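Long-range contacts in putative phosphatase (Bacteroides thetaiotaomicron, PDB 3KYA), which is a putative phosphatase of unestablished substrate that binds zinc ions and probably couples an IPT/TIG domain to a six-bladed beta-propeller: residues Gly137-Gly142 and His461-Thr467; Arg187-Phe193 and Tyr206-Asp212; Lys268-Leu274 and Phe300-Ile306; His318-Tyr323 and Glu388-Asp392. All coordinates share one frame; numbering follows the deposited sequence. Where two conformers were deposited one is given.

Contact 1 of 4, residues Gly137-Gly142 and His461-Thr467; sequences GFSDNG and HDQVGHT
The imidazole of H466 lies against S139, whose CB sits over one face of the ring, 3.8 Å from its centroid and 24° off the normal, as a CH-pi contact. The carbonyl O of V464 approaches the other face, while H466 ND1 donates a hydrogen bond to Q463 O at 2.7 Å almost in the ring plane; the ring is thus pinned at its edge and flanked on both faces. F138 packs on the H466 backbone, its CD2 3.4 Å from H466 O, and a water links G137 N to that oxygen. Residues 461-467 form the turn between strands 457-462 and 467-473: H466 and T467 both face D462 in a G1 beta bulge, and D462 OD1 takes G465 N in an Asx motif. That hairpin belongs to the last blade of what the sheet order makes a six-bladed propeller, and 137-142 leads into the innermost strand of the first. With CG of H461 anti to the backbone N (chi1 176°), its NE2 donates to F138 O at 2.9 Å and 166°, the carbonyl being met from above its plane. With a leucine in place of H461, F138 O would probably lose this donor and the loop would be freer to shift. D140 O lies at the same ring's edge, 3.1 Å from H461 CE1, whereas the D140 side chain points away, close to the zinc-binding H161.

Contact 2 of 4, residues Arg187-Phe193 and Tyr206-Asp212; sequences RIRSIAF and YMIVAID. With EDO (1,2-ethanediol), chain B.
I188 fills the apolar centre with two branches: its CG2 meets V209 CG1 at 3.6 Å, and its CD1 crosses I211 CG2 at 3.6 Å. On the same face, I191 CG2 rests 3.9 Å from CG of selenomethionine M207, and the F193 ring runs alongside that residue, CE2 to CB. C157 and I164 of the preceding blade cover this face of the pair, the first two strands of the second propeller blade. The antiparallel run is broken by a classic bulge: R189 and S190 both face A210, whose O takes R189 N at 2.8 Å and S190 N weakly. On the other face a water spans I208 O and S190 OG, which accepts from A252 N. Beyond the bulge the contact turns polar. CG of D212 stands anti to the backbone N (chi1 -160°), which brings the carboxylate up to two arginines. R187 stacks its guanidinium on it, planes 20° apart, OD2 lying over the face, so charge alone acts there, while R187 NE salt-bridges D159. R189 NH1 donates to the anti lone pair of D212 OD2 at 2.9 Å. Replacing R189 with a methionine would probably cost D212 this bond and leave E312, the other acid R189 NH1 pairs with, without this mate. A 1,2-ethanediol, probably from the crystallisation liquor, closes the edge, O1 accepting from R187 NH2 at 3.1 Å and O2 donating to D212 OD1.

Contact 3 of 4, residues Lys268-Leu274 and Phe300-Ile306; sequences KGQVFRL and FKQLFTI
Strands 270-274 and 300-305 run antiparallel, 141° between their directions, and 300-306 spends one extra residue between Q302 and T305, where L303 adopts helical backbone angles; V271 straddles this spot, its O taking L303 N and its N giving to F304 O, both at 3.0 Å. Nearer the far end R273 and K301 bond each other in both directions. On the face of Q270 and F272 the main event is the amide of Q302. Its chain runs straight out, with CG anti to the backbone N (chi1 178°), and crosses the F272 ring with its plane 86° from that of the ring, OE1 coming 3.5 Å from F272 CE1. The amide also leans on Q270, 3.6 Å from CD of Q302 to CG of Q270. Q270 bends at chi2, which turns its OE1 back to accept K268 N at 2.9 Å; a water joins its NE2 to Q302 OE1, and E267 takes the same NE2. At the end of this face L274 CD2 touches F300 CE1 at 3.9 Å, the two side chains pointing the same way. The other face is carried by V271, whose CG2 lies 3.7 Å from F304 CE1 and 3.8 Å from I306 CG2. R273 and K301 send their ends off to K344 O and E345. The two are the outer strands of one propeller blade, helix 276-284 lying in the connection between them: Q270, L274 and F300 pack on strand 240-246 of the blade before, F304 and I306 on P349 in strand 345-352 of the blade after, and strand 261-265 follows on the inner side.

Contact 4 of 4, residues His318-Tyr323 and Glu388-Asp392; sequences HPTGKY and EEEYD
A chi1 of -172° carries the H318 ring out toward E389, and E389 folds back at chi2 (58°) to present its carboxylate to it. H318 NE2 then donates to E389 OE2 at 2.9 Å, using the syn lone pair, with the ring nearly upright on the carboxylate plane. The anti lone pair of that oxygen is taken by Y391 N, 3.0 Å away, so E389 OE2 holds two donors. The other oxygen, OE1, is met from above the carboxylate plane by Y323 OH at 2.5 Å, a short bond; a water links this hydroxyl to Y391 O. Three groups grip the carboxylate and fix its rotation. Behind the histidine, T320 N, tilted out of the ring plane, donates to H318 ND1 at 3.2 Å. Y391 turns its edge to the H318 face, planes 86° apart and centroids 5.1 Å apart, an offset edge-to-face pair. P319 adds a CH-pi contact: its CG lies over one face of the Y391 ring, 3.7 Å from the centroid. H318 to G321 forms a type I turn, overlapped by an ST turn in which T320 OG1 accepts K322 N. This turn joins strands 313-317 and 323-328, the two inner strands of the fourth propeller blade, and meets the lead-in to strand 391-397 of the fifth, where F379 of the adjoining strand 374-381 packs on H318 and P319.

Overall arrangement
The four contacts sample a closed ring of blades following the N-terminal TIG domain. Contact 1 joins segments 319 residues apart, bringing the first blade against the last, and along the chain it encloses the others, which follow in series as contacts 2, 3 and 4. Contacts 2 and 3 each bind two strands within one blade, inner in the second and outer in the third; their centres are about 17 Å apart. Contacts 1 and 4 instead bridge neighbouring blades, with centres about 30 Å apart. None touches another: the closest, contacts 1 and 2, keep about 5 Å between nearest atoms. Contact 1 lies where the ring closes, while contact 4 joins the fourth blade to the fifth.

Contact 1 of 4, residues Gly137-Gly142 and His461-Thr467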
# COMPACT_ATOMS: atom_id res chain seq x y z
N GLY A 137 -11.41 36.11 2.72
CA GLY A 137 -10.21 36.63 2.08
C GLY A 137 -9.50 35.44 1.46
O GLY A 137 -10.01 34.84 0.50
N PHE A 138 -8.33 35.12 2.01
CA PHE A 138 -7.55 33.90 1.68
C PHE A 138 -7.33 33.59 0.20
O PHE A 138 -7.11 32.42 -0.13
CB PHE A 138 -8.27 32.68 2.29
CG PHE A 138 -8.59 32.81 3.76
CD1 PHE A 138 -7.58 32.72 4.70
CD2 PHE A 138 -9.89 33.02 4.20
CE1 PHE A 138 -7.85 32.85 6.05
CE2 PHE A 138 -10.18 33.14 5.57
CZ PHE A 138 -9.16 33.05 6.49
N SER A 139 -7.28 34.60 -0.66
CA SER A 139 -7.30 34.37 -2.11
C SER A 139 -5.96 34.31 -2.84
O SER A 139 -5.89 33.78 -3.96
CB SER A 139 -8.22 35.41 -2.77
OG SER A 139 -7.76 36.74 -2.56
N ASP A 140 -4.91 34.82 -2.21
CA ASP A 140 -3.58 34.73 -2.80
C ASP A 140 -2.92 33.45 -2.34
O ASP A 140 -3.31 32.87 -1.32
CB ASP A 140 -2.75 35.93 -2.37
CG ASP A 140 -3.35 37.23 -2.85
OD1 ASP A 140 -3.59 37.38 -4.08
OD2 ASP A 140 -3.59 38.10 -2.00
N ASN A 141 -1.94 32.97 -3.11
CA ASN A 141 -1.18 31.76 -2.76
C ASN A 141 -0.55 31.96 -1.38
O ASN A 141 0.14 32.96 -1.14
CB ASN A 141 -0.14 31.50 -3.86
CG ASN A 141 0.60 30.17 -3.71
OD1 ASN A 141 1.11 29.85 -2.66
ND2 ASN A 141 0.69 29.42 -4.81
N GLY A 142 -0.79 31.02 -0.46
CA GLY A 142 -0.30 31.18 0.92
C GLY A 142 0.42 30.01 1.54
O GLY A 142 0.48 28.92 0.97
N HIS A 461 -4.65 25.39 3.43
CA HIS A 461 -5.04 26.64 2.81
C HIS A 461 -5.48 26.37 1.38
O HIS A 461 -4.65 26.06 0.50
CB HIS A 461 -3.91 27.67 2.85
CG HIS A 461 -4.24 28.93 2.12
ND1 HIS A 461 -3.30 29.63 1.37
CD2 HIS A 461 -5.41 29.58 1.95
CE1 HIS A 461 -3.88 30.69 0.83
NE2 HIS A 461 -5.17 30.67 1.15
N ASP A 462 -6.79 26.47 1.16
CA ASP A 462 -7.41 26.24 -0.15
C ASP A 462 -7.51 27.64 -0.78
O ASP A 462 -8.47 28.38 -0.58
CB ASP A 462 -8.75 25.54 0.05
CG ASP A 462 -9.38 25.05 -1.23
OD1 ASP A 462 -9.13 25.62 -2.30
OD2 ASP A 462 -10.19 24.10 -1.14
N GLN A 463 -6.44 27.97 -1.49
CA GLN A 463 -6.27 29.29 -2.10
C GLN A 463 -7.41 29.74 -3.00
O GLN A 463 -7.87 30.87 -2.87
CB GLN A 463 -4.97 29.33 -2.93
CG GLN A 463 -4.66 30.68 -3.55
CD GLN A 463 -3.76 30.57 -4.77
OE1 GLN A 463 -3.20 29.50 -5.04
NE2 GLN A 463 -3.62 31.65 -5.51
N VAL A 464 -7.86 28.87 -3.91
CA VAL A 464 -8.93 29.25 -4.86
C VAL A 464 -10.34 29.04 -4.28
O VAL A 464 -11.27 29.76 -4.62
CB VAL A 464 -8.66 28.64 -6.27
CG1 VAL A 464 -9.86 28.80 -7.20
CG2 VAL A 464 -7.42 29.30 -6.90
N GLY A 465 -10.49 28.12 -3.33
CA GLY A 465 -11.75 28.03 -2.59
C GLY A 465 -11.89 29.21 -1.62
O GLY A 465 -13.00 29.53 -1.14
N HIS A 466 -10.77 29.89 -1.36
CA HIS A 466 -10.69 31.03 -0.43
C HIS A 466 -11.07 30.63 1.01
O HIS A 466 -11.71 31.40 1.76
CB HIS A 466 -11.53 32.22 -0.89
CG HIS A 466 -11.29 32.62 -2.32
ND1 HIS A 466 -10.11 32.35 -2.98
CD2 HIS A 466 -12.05 33.34 -3.18
CE1 HIS A 466 -10.18 32.83 -4.21
NE2 HIS A 466 -11.35 33.44 -4.36
N THR A 467 -10.63 29.43 1.39
CA THR A 467 -10.95 28.85 2.68
C THR A 467 -9.76 28.18 3.37
O THR A 467 -8.74 27.83 2.74
CB THR A 467 -12.01 27.73 2.53
OG1 THR A 467 -11.60 26.83 1.49
CG2 THR A 467 -13.38 28.30 2.16
O HOH W 1 -12.95 33.79 1.85

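Contact 2 of 4, residues Arg187-Phe193 and Tyr206-Asp212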
# COMPACT_ATOMS: atom_id res chain seq x y z
N ARG A 187 4.92 40.18 -1.84
CA ARG A 187 5.23 38.78 -2.14
C ARG A 187 5.90 38.13 -0.93
O ARG A 187 7.12 37.98 -0.90
CB ARG A 187 6.13 38.68 -3.38
CG ARG A 187 5.55 39.30 -4.65
CD ARG A 187 6.24 38.74 -5.87
NE ARG A 187 5.95 37.31 -5.98
CZ ARG A 187 6.60 36.45 -6.75
NH1 ARG A 187 7.61 36.84 -7.51
NH2 ARG A 187 6.25 35.18 -6.76
N ILE A 188 5.10 37.73 0.05
CA ILE A 188 5.59 37.10 1.28
C ILE A 188 5.54 35.58 1.05
O ILE A 188 4.50 35.05 0.66
CB ILE A 188 4.75 37.52 2.52
CG1 ILE A 188 4.48 39.04 2.51
CG2 ILE A 188 5.42 37.06 3.83
CD1 ILE A 188 5.74 39.95 2.47
N ARG A 189 6.66 34.90 1.28
CA ARG A 189 6.80 33.49 0.91
C ARG A 189 6.82 32.43 2.02
O ARG A 189 6.42 31.29 1.79
CB ARG A 189 8.08 33.34 0.08
CG ARG A 189 8.12 34.18 -1.22
CD ARG A 189 6.98 33.86 -2.20
NE ARG A 189 6.83 32.42 -2.46
CZ ARG A 189 7.18 31.77 -3.58
NH1 ARG A 189 7.70 32.39 -4.62
NH2 ARG A 189 6.96 30.46 -3.66
N SER A 190 7.29 32.77 3.22
CA SER A 190 7.35 31.77 4.29
C SER A 190 7.54 32.37 5.66
O SER A 190 8.04 33.49 5.82
CB SER A 190 8.49 30.76 4.06
OG SER A 190 9.78 31.35 4.17
N ILE A 191 7.12 31.58 6.64
CA ILE A 191 7.24 31.90 8.05
C ILE A 191 7.95 30.76 8.76
O ILE A 191 7.57 29.58 8.59
CB ILE A 191 5.86 32.13 8.70
CG1 ILE A 191 5.22 33.42 8.20
CG2 ILE A 191 6.00 32.19 10.23
CD1 ILE A 191 3.74 33.61 8.65
N ALA A 192 8.98 31.10 9.53
CA ALA A 192 9.70 30.14 10.37
C ALA A 192 9.98 30.82 11.71
O ALA A 192 9.71 32.02 11.88
CB ALA A 192 11.00 29.65 9.70
N PHE A 193 10.49 30.05 12.67
CA PHE A 193 10.82 30.55 14.01
C PHE A 193 12.19 30.02 14.45
O PHE A 193 12.53 28.88 14.14
CB PHE A 193 9.76 30.13 15.04
CG PHE A 193 8.39 30.72 14.78
CD1 PHE A 193 7.48 30.07 13.96
CD2 PHE A 193 8.00 31.92 15.37
CE1 PHE A 193 6.22 30.61 13.71
CE2 PHE A 193 6.73 32.46 15.12
CZ PHE A 193 5.85 31.80 14.28
N TYR A 206 11.84 34.91 17.81
CA TYR A 206 11.84 35.57 16.51
C TYR A 206 11.11 34.81 15.41
O TYR A 206 11.34 33.60 15.21
CB TYR A 206 13.28 35.82 16.05
CG TYR A 206 14.08 36.68 17.02
CD1 TYR A 206 14.71 36.11 18.13
CD2 TYR A 206 14.16 38.05 16.85
CE1 TYR A 206 15.41 36.90 19.03
CE2 TYR A 206 14.86 38.85 17.75
CZ TYR A 206 15.49 38.26 18.84
OH TYR A 206 16.19 39.04 19.73
N MSE A 207 10.26 35.53 14.70
CA MSE A 207 9.59 35.05 13.50
C MSE A 207 10.51 35.43 12.36
O MSE A 207 10.95 36.58 12.29
CB MSE A 207 8.22 35.71 13.33
CG MSE A 207 7.45 35.23 12.10
SE MSE A 207 5.78 36.20 11.77
CE MSE A 207 4.62 35.49 13.19
N ILE A 208 10.82 34.47 11.48
CA ILE A 208 11.72 34.67 10.35
C ILE A 208 10.87 34.59 9.09
O ILE A 208 10.24 33.57 8.82
CB ILE A 208 12.84 33.60 10.37
CG1 ILE A 208 13.67 33.72 11.67
CG2 ILE A 208 13.74 33.74 9.13
CD1 ILE A 208 14.49 32.50 12.03
N VAL A 209 10.85 35.69 8.33
CA VAL A 209 9.99 35.84 7.18
C VAL A 209 10.74 36.04 5.87
O VAL A 209 11.52 36.99 5.74
CB VAL A 209 9.06 37.06 7.37
CG1 VAL A 209 8.16 37.26 6.15
CG2 VAL A 209 8.23 36.89 8.64
N ALA A 210 10.49 35.15 4.91
CA ALA A 210 11.10 35.21 3.58
C ALA A 210 10.19 35.94 2.58
O ALA A 210 8.96 35.73 2.58
CB ALA A 210 11.45 33.77 3.05
N ILE A 211 10.77 36.80 1.74
CA ILE A 211 10.02 37.55 0.74
C ILE A 211 10.68 37.37 -0.64
O ILE A 211 11.87 37.08 -0.71
CB ILE A 211 9.89 39.05 1.09
CG1 ILE A 211 11.25 39.77 1.00
CG2 ILE A 211 9.26 39.21 2.48
CD1 ILE A 211 11.15 41.26 1.10
N ASP A 212 9.91 37.59 -1.70
CA ASP A 212 10.34 37.35 -3.11
C ASP A 212 10.45 38.70 -3.82
O ASP A 212 9.45 39.26 -4.26
CB ASP A 212 9.31 36.44 -3.79
CG ASP A 212 9.86 35.73 -5.03
OD1 ASP A 212 10.78 36.26 -5.69
OD2 ASP A 212 9.34 34.62 -5.34
C1 EDO B . 9.87 33.47 -8.65
O1 EDO B . 8.84 33.87 -7.72
C2 EDO B . 11.03 34.46 -8.61
O2 EDO B . 11.84 34.26 -7.45
O HOH W 2 10.75 31.88 6.64

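Contact 3 of 4, residues Lys268-Leu274 and Phe300-Ile306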
# COMPACT_ATOMS: atom_id res chain seq x y z
N LYS A 268 19.68 31.07 -9.61
CA LYS A 268 20.41 29.85 -10.01
C LYS A 268 20.04 28.64 -9.14
O LYS A 268 20.65 27.58 -9.23
CB LYS A 268 21.92 30.08 -9.91
CG LYS A 268 22.45 31.15 -10.85
CD LYS A 268 23.91 31.41 -10.57
CE LYS A 268 24.51 32.37 -11.57
NZ LYS A 268 25.90 32.74 -11.21
N GLY A 269 19.02 28.81 -8.30
CA GLY A 269 18.62 27.75 -7.37
C GLY A 269 19.63 27.55 -6.25
O GLY A 269 19.83 26.43 -5.78
N GLN A 270 20.28 28.63 -5.85
CA GLN A 270 21.25 28.59 -4.75
C GLN A 270 20.59 28.23 -3.42
O GLN A 270 19.44 28.59 -3.18
CB GLN A 270 21.90 29.96 -4.51
CG GLN A 270 22.73 30.60 -5.63
CD GLN A 270 21.96 31.49 -6.59
OE1 GLN A 270 20.80 31.26 -6.90
NE2 GLN A 270 22.64 32.50 -7.12
N VAL A 271 21.34 27.55 -2.55
CA VAL A 271 20.94 27.32 -1.17
C VAL A 271 22.01 27.95 -0.29
O VAL A 271 23.20 27.60 -0.41
CB VAL A 271 20.72 25.83 -0.82
CG1 VAL A 271 20.53 25.64 0.68
CG2 VAL A 271 19.51 25.27 -1.58
N PHE A 272 21.60 28.89 0.56
CA PHE A 272 22.49 29.60 1.48
C PHE A 272 22.24 29.16 2.92
O PHE A 272 21.11 28.87 3.29
CB PHE A 272 22.27 31.12 1.41
CG PHE A 272 22.52 31.72 0.06
CD1 PHE A 272 23.81 31.93 -0.39
CD2 PHE A 272 21.46 32.13 -0.74
CE1 PHE A 272 24.05 32.50 -1.63
CE2 PHE A 272 21.69 32.71 -1.98
CZ PHE A 272 22.99 32.88 -2.43
N ARG A 273 23.31 29.15 3.71
CA ARG A 273 23.28 28.75 5.13
C ARG A 273 23.78 29.89 6.01
O ARG A 273 24.92 30.35 5.85
CB ARG A 273 24.19 27.54 5.35
CG ARG A 273 24.20 26.96 6.76
CD ARG A 273 25.30 25.92 6.90
NE ARG A 273 25.29 25.19 8.18
CZ ARG A 273 25.74 25.67 9.34
NH1 ARG A 273 26.20 26.91 9.43
NH2 ARG A 273 25.70 24.91 10.42
N LEU A 274 22.95 30.32 6.96
CA LEU A 274 23.31 31.35 7.92
C LEU A 274 23.21 30.82 9.35
O LEU A 274 22.18 30.24 9.75
CB LEU A 274 22.39 32.57 7.78
CG LEU A 274 22.59 33.68 8.83
CD1 LEU A 274 24.02 34.24 8.78
CD2 LEU A 274 21.55 34.77 8.63
N PHE A 300 27.18 33.98 4.89
CA PHE A 300 26.02 33.47 4.15
C PHE A 300 26.60 32.44 3.19
O PHE A 300 26.82 32.73 2.02
CB PHE A 300 25.29 34.56 3.38
CG PHE A 300 24.84 35.72 4.23
CD1 PHE A 300 23.62 35.67 4.89
CD2 PHE A 300 25.64 36.84 4.38
CE1 PHE A 300 23.21 36.73 5.69
CE2 PHE A 300 25.24 37.90 5.17
CZ PHE A 300 24.02 37.85 5.82
N LYS A 301 26.86 31.25 3.71
CA LYS A 301 27.54 30.22 2.92
C LYS A 301 26.67 29.58 1.83
O LYS A 301 25.62 29.03 2.13
CB LYS A 301 28.09 29.13 3.86
CG LYS A 301 29.00 28.13 3.20
CD LYS A 301 29.61 27.12 4.17
CE LYS A 301 30.35 26.01 3.39
NZ LYS A 301 31.11 25.04 4.24
N GLN A 302 27.13 29.65 0.58
CA GLN A 302 26.42 29.04 -0.56
C GLN A 302 26.88 27.58 -0.68
O GLN A 302 27.98 27.32 -1.12
CB GLN A 302 26.65 29.80 -1.87
CG GLN A 302 25.97 29.18 -3.09
CD GLN A 302 26.06 30.03 -4.35
OE1 GLN A 302 26.02 31.26 -4.30
NE2 GLN A 302 26.15 29.37 -5.50
N LEU A 303 26.02 26.64 -0.30
CA LEU A 303 26.38 25.23 -0.29
C LEU A 303 26.43 24.61 -1.68
O LEU A 303 27.31 23.80 -1.97
CB LEU A 303 25.39 24.43 0.57
CG LEU A 303 25.24 24.84 2.04
CD1 LEU A 303 24.31 23.87 2.78
CD2 LEU A 303 26.59 24.90 2.72
N PHE A 304 25.46 24.98 -2.51
CA PHE A 304 25.30 24.45 -3.85
C PHE A 304 24.13 25.13 -4.56
O PHE A 304 23.42 25.96 -3.95
CB PHE A 304 25.05 22.93 -3.80
CG PHE A 304 24.11 22.50 -2.68
CD1 PHE A 304 22.75 22.77 -2.74
CD2 PHE A 304 24.60 21.81 -1.58
CE1 PHE A 304 21.89 22.38 -1.71
CE2 PHE A 304 23.75 21.42 -0.55
CZ PHE A 304 22.39 21.70 -0.62
N THR A 305 23.99 24.80 -5.84
CA THR A 305 22.84 25.15 -6.66
C THR A 305 22.17 23.78 -6.83
O THR A 305 22.86 22.80 -7.13
CB THR A 305 23.23 25.78 -7.99
OG1 THR A 305 24.22 24.98 -8.64
CG2 THR A 305 23.80 27.19 -7.76
N ILE A 306 20.86 23.67 -6.66
CA ILE A 306 20.24 22.34 -6.72
C ILE A 306 20.02 21.74 -8.12
O ILE A 306 20.00 20.53 -8.25
CB ILE A 306 18.91 22.27 -5.88
CG1 ILE A 306 17.74 22.97 -6.58
CG2 ILE A 306 19.16 22.81 -4.46
CD1 ILE A 306 16.38 22.86 -5.82
O HOH W 3 25.42 33.06 -6.00

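Contact 4 of 4, residues His318-Tyr323 and Glu388-Asp392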
# COMPACT_ATOMS: atom_id res chain seq x y z
N HIS A 318 13.21 17.08 7.80
CA HIS A 318 12.70 15.99 8.61
C HIS A 318 12.86 16.35 10.10
O HIS A 318 13.83 17.01 10.47
CB HIS A 318 13.50 14.72 8.25
CG HIS A 318 12.97 13.46 8.86
ND1 HIS A 318 13.38 12.99 10.09
CD2 HIS A 318 12.09 12.56 8.38
CE1 HIS A 318 12.77 11.85 10.34
NE2 HIS A 318 11.98 11.56 9.32
N PRO A 319 11.91 15.92 10.95
CA PRO A 319 12.01 16.27 12.39
C PRO A 319 13.32 15.86 13.08
O PRO A 319 13.73 16.53 14.04
CB PRO A 319 10.81 15.56 13.02
CG PRO A 319 9.84 15.34 11.88
CD PRO A 319 10.69 15.14 10.66
N THR A 320 13.98 14.80 12.61
CA THR A 320 15.26 14.38 13.18
C THR A 320 16.39 15.28 12.69
O THR A 320 17.49 15.23 13.23
CB THR A 320 15.63 12.94 12.78
OG1 THR A 320 15.78 12.87 11.35
CG2 THR A 320 14.57 11.93 13.25
N GLY A 321 16.13 16.08 11.65
CA GLY A 321 17.14 16.94 11.04
C GLY A 321 18.14 16.18 10.16
O GLY A 321 19.09 16.76 9.66
N LYS A 322 17.90 14.90 9.93
CA LYS A 322 18.87 14.06 9.21
C LYS A 322 18.77 14.13 7.67
O LYS A 322 19.68 13.66 6.97
CB LYS A 322 18.76 12.62 9.71
CG LYS A 322 19.14 12.48 11.18
CD LYS A 322 19.27 11.05 11.67
CE LYS A 322 19.59 11.03 13.18
NZ LYS A 322 19.78 9.66 13.74
N TYR A 323 17.68 14.69 7.18
CA TYR A 323 17.49 14.92 5.75
C TYR A 323 16.39 15.94 5.50
O TYR A 323 15.69 16.34 6.44
CB TYR A 323 17.23 13.63 4.97
CG TYR A 323 15.95 12.89 5.25
CD1 TYR A 323 14.81 13.14 4.49
CD2 TYR A 323 15.90 11.87 6.19
CE1 TYR A 323 13.63 12.40 4.69
CE2 TYR A 323 14.72 11.14 6.42
CZ TYR A 323 13.60 11.41 5.66
OH TYR A 323 12.45 10.67 5.86
N GLU A 388 14.14 3.42 12.85
CA GLU A 388 14.61 4.81 13.02
C GLU A 388 13.81 5.81 12.20
O GLU A 388 13.80 6.99 12.53
CB GLU A 388 16.10 4.95 12.71
CG GLU A 388 17.00 4.59 13.89
CD GLU A 388 18.44 5.01 13.68
OE1 GLU A 388 19.04 4.60 12.66
OE2 GLU A 388 18.97 5.74 14.55
N GLU A 389 13.16 5.37 11.13
CA GLU A 389 12.34 6.26 10.32
C GLU A 389 10.89 6.15 10.79
O GLU A 389 10.24 5.13 10.56
CB GLU A 389 12.45 5.91 8.83
CG GLU A 389 11.52 6.74 7.95
CD GLU A 389 11.75 8.23 8.09
OE1 GLU A 389 12.72 8.70 7.45
OE2 GLU A 389 10.96 8.94 8.78
N GLU A 390 10.39 7.20 11.44
CA GLU A 390 9.03 7.18 12.01
C GLU A 390 8.00 8.07 11.31
O GLU A 390 6.87 8.17 11.78
CB GLU A 390 9.10 7.61 13.48
CG GLU A 390 9.96 6.70 14.35
CD GLU A 390 9.96 7.13 15.81
OE1 GLU A 390 10.05 8.34 16.09
OE2 GLU A 390 9.88 6.25 16.69
N TYR A 391 8.37 8.67 10.18
CA TYR A 391 7.49 9.62 9.52
C TYR A 391 7.23 9.39 8.04
O TYR A 391 8.06 8.84 7.31
CB TYR A 391 8.10 11.03 9.62
CG TYR A 391 8.30 11.51 11.02
CD1 TYR A 391 9.46 11.20 11.71
CD2 TYR A 391 7.34 12.29 11.66
CE1 TYR A 391 9.66 11.63 13.01
CE2 TYR A 391 7.52 12.72 12.96
CZ TYR A 391 8.69 12.39 13.63
OH TYR A 391 8.90 12.81 14.91
N ASP A 392 6.05 9.86 7.63
CA ASP A 392 5.67 10.00 6.23
C ASP A 392 5.64 11.50 5.96
O ASP A 392 5.71 12.31 6.89
CB ASP A 392 4.31 9.38 5.93
CG ASP A 392 4.34 7.88 5.96
OD1 ASP A 392 5.22 7.30 5.28
OD2 ASP A 392 3.46 7.28 6.62
O HOH W 4 9.48 10.78 5.93